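Local coordinates for cobalamin biosynthesis protein CobN (Mycobacterium tuberculosis, PDB 7C6O) that probably acts as the large, catalytic subunit of cobaltochelatase, the ligase that inserts cobalt into the corrin ring during cobalamin biosynthesis, at residues A[719-724]-A[787-792]; A[738-743]-A[754-759]. All blocks are in the same frame, centred on the assembly; numbering follows the deposited sequence. Where two conformers were deposited one is given.

Overall arrangement
Interactions 1 and 2 lie side by side in one helical region of the CobN/magnesium chelatase homology region, their centres 12 Å apart. Along the chain the order is 719-724, 738-743, 754-759 and 787-792, so the two segments of interaction 2 fall in sequence between those of interaction 1. Helices 710-722 and 736-739 follow one another and place 719-724 next to 738-743, while helices 750-769 and 784-801 supply the two partner segments. The contacts adjoin directly: Val789 packs on Ala739, and Arg722 and Glu757 form a long, weak ion pair. Together they join four helices, the inner contact partly buried and the outer one buried.

Interaction 1 of 2, residues A[719-724]-A[787-792]; sequences AILRAR and AAVLRF
Leu721 meets Val789 and Phe792 through one methyl group, CD2, and the contact is purely apolar. Leu721 CD2 lies 4.0 Å from Val789 CG1. The two side chains pass in opposite senses and touch through one methyl of each. Val789 presents CG1 because that branch is anti to its backbone N (chi1 175°), whereas the side chain of Leu721 leaves its helix obliquely and reaches across with its outer end. The backbones stay apart, with 7.5 Å between the CA atoms of Leu721 and Val789.

The aromatic contact is looser. Leu721 CD2 sits at the edge of the Phe792 ring, close to its plane, with CD2 of the ring as the nearest atom at 4.3 Å. This is an edge contact, not a CH-pi approach over the face. Phe792 also makes an edge-to-face stack with Phe727, and Ile733 packs on both Val789 and Phe792. Leu736, from the short helix 736-739, touches Leu721 and Val789 and thus bridges the two sides.

No hydrogen bond crosses between the two segments. On 787-792, Phe792 N bonds to Ala788 O at 3.0 Å, which helps keep Val789 and Phe792, nearly one turn apart, on the same side of helix 784-801. Backbone hydrogen bonding of Leu721 with Leu736 ties the contact to helix 736-739.

With no polar bond across it, the junction of 719-724 with 787-792 depends on van der Waals contact and the burial of three apolar side chains; it is modest and loosely packed, and its chemistry supplies little directional restraint.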
loop_
_atom_site.group_PDB
_atom_site.type_symbol
_atom_site.label_atom_id
_atom_site.label_comp_id
_atom_site.label_asym_id
_atom_site.label_seq_id
_atom_site.Cartn_x
_atom_site.Cartn_y
_atom_site.Cartn_z
ATOM N N ALA A 719 -3.095 11.305 -23.042
ATOM C CA ALA A 719 -2.310 11.452 -21.820
ATOM C C ALA A 719 -1.471 10.209 -21.549
ATOM O O ALA A 719 -0.308 10.312 -21.137
ATOM C CB ALA A 719 -3.229 11.746 -20.636
ATOM N N ILE A 720 -2.043 9.026 -21.777
ATOM C CA ILE A 720 -1.307 7.786 -21.544
ATOM C C ILE A 720 -0.119 7.683 -22.494
ATOM O O ILE A 720 0.986 7.299 -22.091
ATOM C CB ILE A 720 -2.253 6.577 -21.679
ATOM C CG1 ILE A 720 -3.248 6.553 -20.512
ATOM C CG2 ILE A 720 -1.464 5.277 -21.752
ATOM C CD1 ILE A 720 -4.380 5.567 -20.688
ATOM N N LEU A 721 -0.323 8.038 -23.763
ATOM C CA LEU A 721 0.715 7.898 -24.777
ATOM C C LEU A 721 1.817 8.942 -24.667
ATOM O O LEU A 721 2.848 8.794 -25.333
ATOM C CB LEU A 721 0.099 7.973 -26.175
ATOM C CG LEU A 721 -0.839 6.837 -26.578
ATOM C CD1 LEU A 721 -1.375 7.073 -27.984
ATOM C CD2 LEU A 721 -0.118 5.500 -26.483
ATOM N N ARG A 722 1.630 9.995 -23.866
ATOM C CA ARG A 722 2.655 11.029 -23.781
ATOM C C ARG A 722 3.926 10.510 -23.122
ATOM O O ARG A 722 5.026 10.978 -23.438
ATOM C CB ARG A 722 2.123 12.245 -23.022
ATOM C CG ARG A 722 3.025 13.465 -23.129
ATOM C CD ARG A 722 2.594 14.581 -22.195
ATOM N NE ARG A 722 1.347 15.217 -22.611
ATOM C CZ ARG A 722 0.794 16.244 -21.974
ATOM N NH1 ARG A 722 1.379 16.747 -20.893
ATOM N NH2 ARG A 722 -0.342 16.769 -22.413
ATOM N N ALA A 723 3.801 9.542 -22.223
ATOM C CA ALA A 723 4.953 9.047 -21.488
ATOM C C ALA A 723 5.703 7.990 -22.285
ATOM O O ALA A 723 5.131 7.290 -23.128
ATOM C CB ALA A 723 4.518 8.454 -20.148
ATOM N N ARG A 724 7.004 7.889 -22.025
ATOM C CA ARG A 724 7.762 6.752 -22.522
ATOM C C ARG A 724 7.271 5.490 -21.819
ATOM O O ARG A 724 7.074 5.478 -20.598
ATOM C CB ARG A 724 9.264 6.974 -22.312
ATOM C CG ARG A 724 9.927 6.124 -21.234
ATOM C CD ARG A 724 9.894 6.798 -19.868
ATOM N NE ARG A 724 10.337 5.889 -18.812
ATOM C CZ ARG A 724 9.524 5.305 -17.937
ATOM N NH1 ARG A 724 8.220 5.547 -17.975
ATOM N NH2 ARG A 724 10.016 4.487 -17.018
ATOM N N ALA A 787 4.061 5.596 -35.826
ATOM C CA ALA A 787 3.180 4.488 -36.175
ATOM C C ALA A 787 3.289 3.350 -35.168
ATOM O O ALA A 787 2.287 2.682 -34.877
ATOM C CB ALA A 787 3.491 3.989 -37.586
ATOM N N ALA A 788 4.485 3.117 -34.624
ATOM C CA ALA A 788 4.643 2.081 -33.609
ATOM C C ALA A 788 3.896 2.445 -32.331
ATOM O O ALA A 788 3.351 1.566 -31.652
ATOM C CB ALA A 788 6.124 1.847 -33.318
ATOM N N VAL A 789 3.857 3.734 -31.988
ATOM C CA VAL A 789 3.112 4.170 -30.810
ATOM C C VAL A 789 1.614 4.009 -31.040
ATOM O O VAL A 789 0.886 3.512 -30.172
ATOM C CB VAL A 789 3.474 5.622 -30.451
ATOM C CG1 VAL A 789 2.615 6.112 -29.290
ATOM C CG2 VAL A 789 4.950 5.729 -30.106
ATOM N N LEU A 790 1.132 4.431 -32.213
ATOM C CA LEU A 790 -0.286 4.280 -32.525
ATOM C C LEU A 790 -0.694 2.813 -32.525
ATOM O O LEU A 790 -1.808 2.470 -32.108
ATOM C CB LEU A 790 -0.599 4.925 -33.875
ATOM C CG LEU A 790 -0.365 6.434 -33.980
ATOM C CD1 LEU A 790 -0.703 6.934 -35.377
ATOM C CD2 LEU A 790 -1.175 7.176 -32.929
ATOM N N ARG A 791 0.193 1.932 -32.996
ATOM C CA ARG A 791 -0.095 0.503 -32.972
ATOM C C ARG A 791 -0.142 -0.016 -31.541
ATOM O O ARG A 791 -0.983 -0.856 -31.204
ATOM C CB ARG A 791 0.952 -0.248 -33.797
ATOM C CG ARG A 791 0.502 -1.598 -34.330
ATOM C CD ARG A 791 1.257 -1.967 -35.613
ATOM N NE ARG A 791 2.660 -1.556 -35.569
ATOM C CZ ARG A 791 3.211 -0.666 -36.391
ATOM N NH1 ARG A 791 2.483 -0.097 -37.343
ATOM N NH2 ARG A 791 4.495 -0.353 -36.270
ATOM N N PHE A 792 0.754 0.484 -30.685
ATOM C CA PHE A 792 0.714 0.136 -29.268
ATOM C C PHE A 792 -0.593 0.588 -28.630
ATOM O O PHE A 792 -1.176 -0.135 -27.813
ATOM C CB PHE A 792 1.912 0.761 -28.551
ATOM C CG PHE A 792 1.911 0.553 -27.061
ATOM C CD1 PHE A 792 2.250 -0.674 -26.517
ATOM C CD2 PHE A 792 1.590 1.594 -26.204
ATOM C CE1 PHE A 792 2.257 -0.864 -25.147
ATOM C CE2 PHE A 792 1.596 1.411 -24.833
ATOM C CZ PHE A 792 1.931 0.181 -24.304
#

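Interaction 2 of 2, residues A[738-743]-A[754-759]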
loop_
_atom_site.group_PDB
_atom_site.type_symbol
_atom_site.label_atom_id
_atom_site.label_comp_id
_atom_site.label_asym_id
_atom_site.label_seq_id
_atom_site.Cartn_x
_atom_site.Cartn_y
_atom_site.Cartn_z
ATOM N N GLN A 738 7.314 12.472 -28.338
ATOM C CA GLN A 738 8.724 12.162 -28.560
ATOM C C GLN A 738 8.943 11.613 -29.964
ATOM O O GLN A 738 9.836 12.066 -30.690
ATOM C CB GLN A 738 9.215 11.159 -27.516
ATOM C CG GLN A 738 9.640 11.771 -26.196
ATOM C CD GLN A 738 10.104 10.725 -25.199
ATOM O OE1 GLN A 738 9.798 9.540 -25.340
ATOM N NE2 GLN A 738 10.849 11.158 -24.187
ATOM N N ALA A 739 8.133 10.627 -30.360
ATOM C CA ALA A 739 8.217 10.084 -31.710
ATOM C C ALA A 739 7.910 11.133 -32.767
ATOM O O ALA A 739 8.293 10.958 -33.929
ATOM C CB ALA A 739 7.265 8.896 -31.861
ATOM N N LEU A 740 7.232 12.215 -32.394
ATOM C CA LEU A 740 6.936 13.305 -33.312
ATOM C C LEU A 740 7.952 14.438 -33.241
ATOM O O LEU A 740 7.794 15.431 -33.957
ATOM C CB LEU A 740 5.532 13.858 -33.043
ATOM C CG LEU A 740 4.358 12.957 -33.428
ATOM C CD1 LEU A 740 3.037 13.643 -33.121
ATOM C CD2 LEU A 740 4.440 12.572 -34.898
ATOM N N GLY A 741 8.978 14.326 -32.395
ATOM C CA GLY A 741 10.038 15.318 -32.395
ATOM C C GLY A 741 10.402 15.939 -31.060
ATOM O O GLY A 741 11.515 16.452 -30.906
ATOM N N LEU A 742 9.491 15.912 -30.089
ATOM C CA LEU A 742 9.747 16.574 -28.816
ATOM C C LEU A 742 10.718 15.768 -27.959
ATOM O O LEU A 742 10.773 14.539 -28.025
ATOM C CB LEU A 742 8.444 16.790 -28.045
ATOM C CG LEU A 742 7.542 17.953 -28.461
ATOM C CD1 LEU A 742 6.392 18.103 -27.469
ATOM C CD2 LEU A 742 8.335 19.246 -28.565
ATOM N N ALA A 743 11.486 16.484 -27.137
ATOM C CA ALA A 743 12.412 15.822 -26.224
ATOM C C ALA A 743 11.710 15.366 -24.949
ATOM O O ALA A 743 12.063 14.324 -24.384
ATOM C CB ALA A 743 13.576 16.751 -25.888
ATOM N N ASP A 754 3.070 23.055 -28.415
ATOM C CA ASP A 754 1.682 23.195 -28.843
ATOM C C ASP A 754 1.461 22.590 -30.222
ATOM O O ASP A 754 0.436 21.945 -30.470
ATOM C CB ASP A 754 1.274 24.669 -28.837
ATOM C CG ASP A 754 1.126 25.228 -27.436
ATOM O OD1 ASP A 754 0.777 24.452 -26.522
ATOM O OD2 ASP A 754 1.357 26.441 -27.248
ATOM N N GLN A 755 2.410 22.790 -31.136
ATOM C CA GLN A 755 2.258 22.250 -32.482
ATOM C C GLN A 755 2.347 20.729 -32.480
ATOM O O GLN A 755 1.593 20.056 -33.193
ATOM C CB GLN A 755 3.311 22.861 -33.404
ATOM C CG GLN A 755 3.267 24.381 -33.431
ATOM C CD GLN A 755 4.486 24.998 -34.083
ATOM O OE1 GLN A 755 5.257 24.318 -34.759
ATOM N NE2 GLN A 755 4.669 26.298 -33.877
ATOM N N THR A 756 3.252 20.167 -31.677
ATOM C CA THR A 756 3.367 18.714 -31.606
ATOM C C THR A 756 2.152 18.098 -30.922
ATOM O O THR A 756 1.692 17.020 -31.315
ATOM C CB THR A 756 4.653 18.324 -30.882
ATOM O OG1 THR A 756 5.759 19.024 -31.464
ATOM C CG2 THR A 756 4.898 16.830 -31.007
ATOM N N GLU A 757 1.617 18.769 -29.898
ATOM C CA GLU A 757 0.398 18.283 -29.258
ATOM C C GLU A 757 -0.765 18.262 -30.241
ATOM O O GLU A 757 -1.552 17.307 -30.261
ATOM C CB GLU A 757 0.061 19.144 -28.039
ATOM C CG GLU A 757 -1.269 18.809 -27.373
ATOM C CD GLU A 757 -1.248 17.488 -26.616
ATOM O OE1 GLU A 757 -0.146 16.968 -26.331
ATOM O OE2 GLU A 757 -2.343 16.970 -26.302
ATOM N N ALA A 758 -0.887 19.303 -31.071
ATOM C CA ALA A 758 -1.938 19.316 -32.083
ATOM C C ALA A 758 -1.748 18.184 -33.086
ATOM O O ALA A 758 -2.721 17.547 -33.504
ATOM C CB ALA A 758 -1.968 20.669 -32.796
ATOM N N LYS A 759 -0.500 17.919 -33.484
ATOM C CA LYS A 759 -0.235 16.803 -34.385
ATOM C C LYS A 759 -0.563 15.472 -33.721
ATOM O O LYS A 759 -1.171 14.592 -34.343
ATOM C CB LYS A 759 1.226 16.823 -34.839
ATOM C CG LYS A 759 1.594 18.000 -35.725
ATOM C CD LYS A 759 3.076 17.985 -36.066
ATOM C CE LYS A 759 3.428 19.093 -37.045
ATOM N NZ LYS A 759 3.041 20.432 -36.524
#
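No ring or other flat group lies between Leu740, Leu742 and Thr756, the residues that form the centre of this contact, so it has neither stacked faces nor aromatic edges. The planar amide of Gln738 lies to one side: its NE2 makes a weak hydrogen bond to Ala743 O, 3.4 Å long, and its OE1 accepts from Gly735 N.

The aliphatic side chains grip Thr756 from two positions. Leu740 brings its CB to 3.7 Å from Thr756 CG2. Leu742 passes antiparallel alongside the threonine, with its CG 3.8 Å from Thr756 CB and its CD1 equally near that atom. Because CG2 of Thr756 is anti to the backbone N (chi1 -51°, measured to OG1), the methyl is presented to both leucines, while the hydroxyl lies beside the backbone N and bonds to Thr752 O in its own helix. Leu742 CG also comes within 3.7 Å of Thr756 OG1, as packing only. At the periphery, Leu740 CD1 touches Lys759 CB at 4.0 Å; the lysine chain then turns from the contact, bent at chi4.

The leucines are set on a turn. Gly741, with a positive phi of 128°, closes helix 736-739 in a Schellman motif, and its N bonds to Gln738 O at 3.0 Å. Leu740 continues onto Ala760 and Leu763 of helix 750-769, and Leu742 onto Val753.

The contact therefore seats the C-terminal turn of helix 736-739 and the residues just after it on the flank of helix 750-769. CB, CG2 and OG1 of Thr756 all pack on the leucines, and the hydroxyl's bond to Thr752 O lets it lie against them.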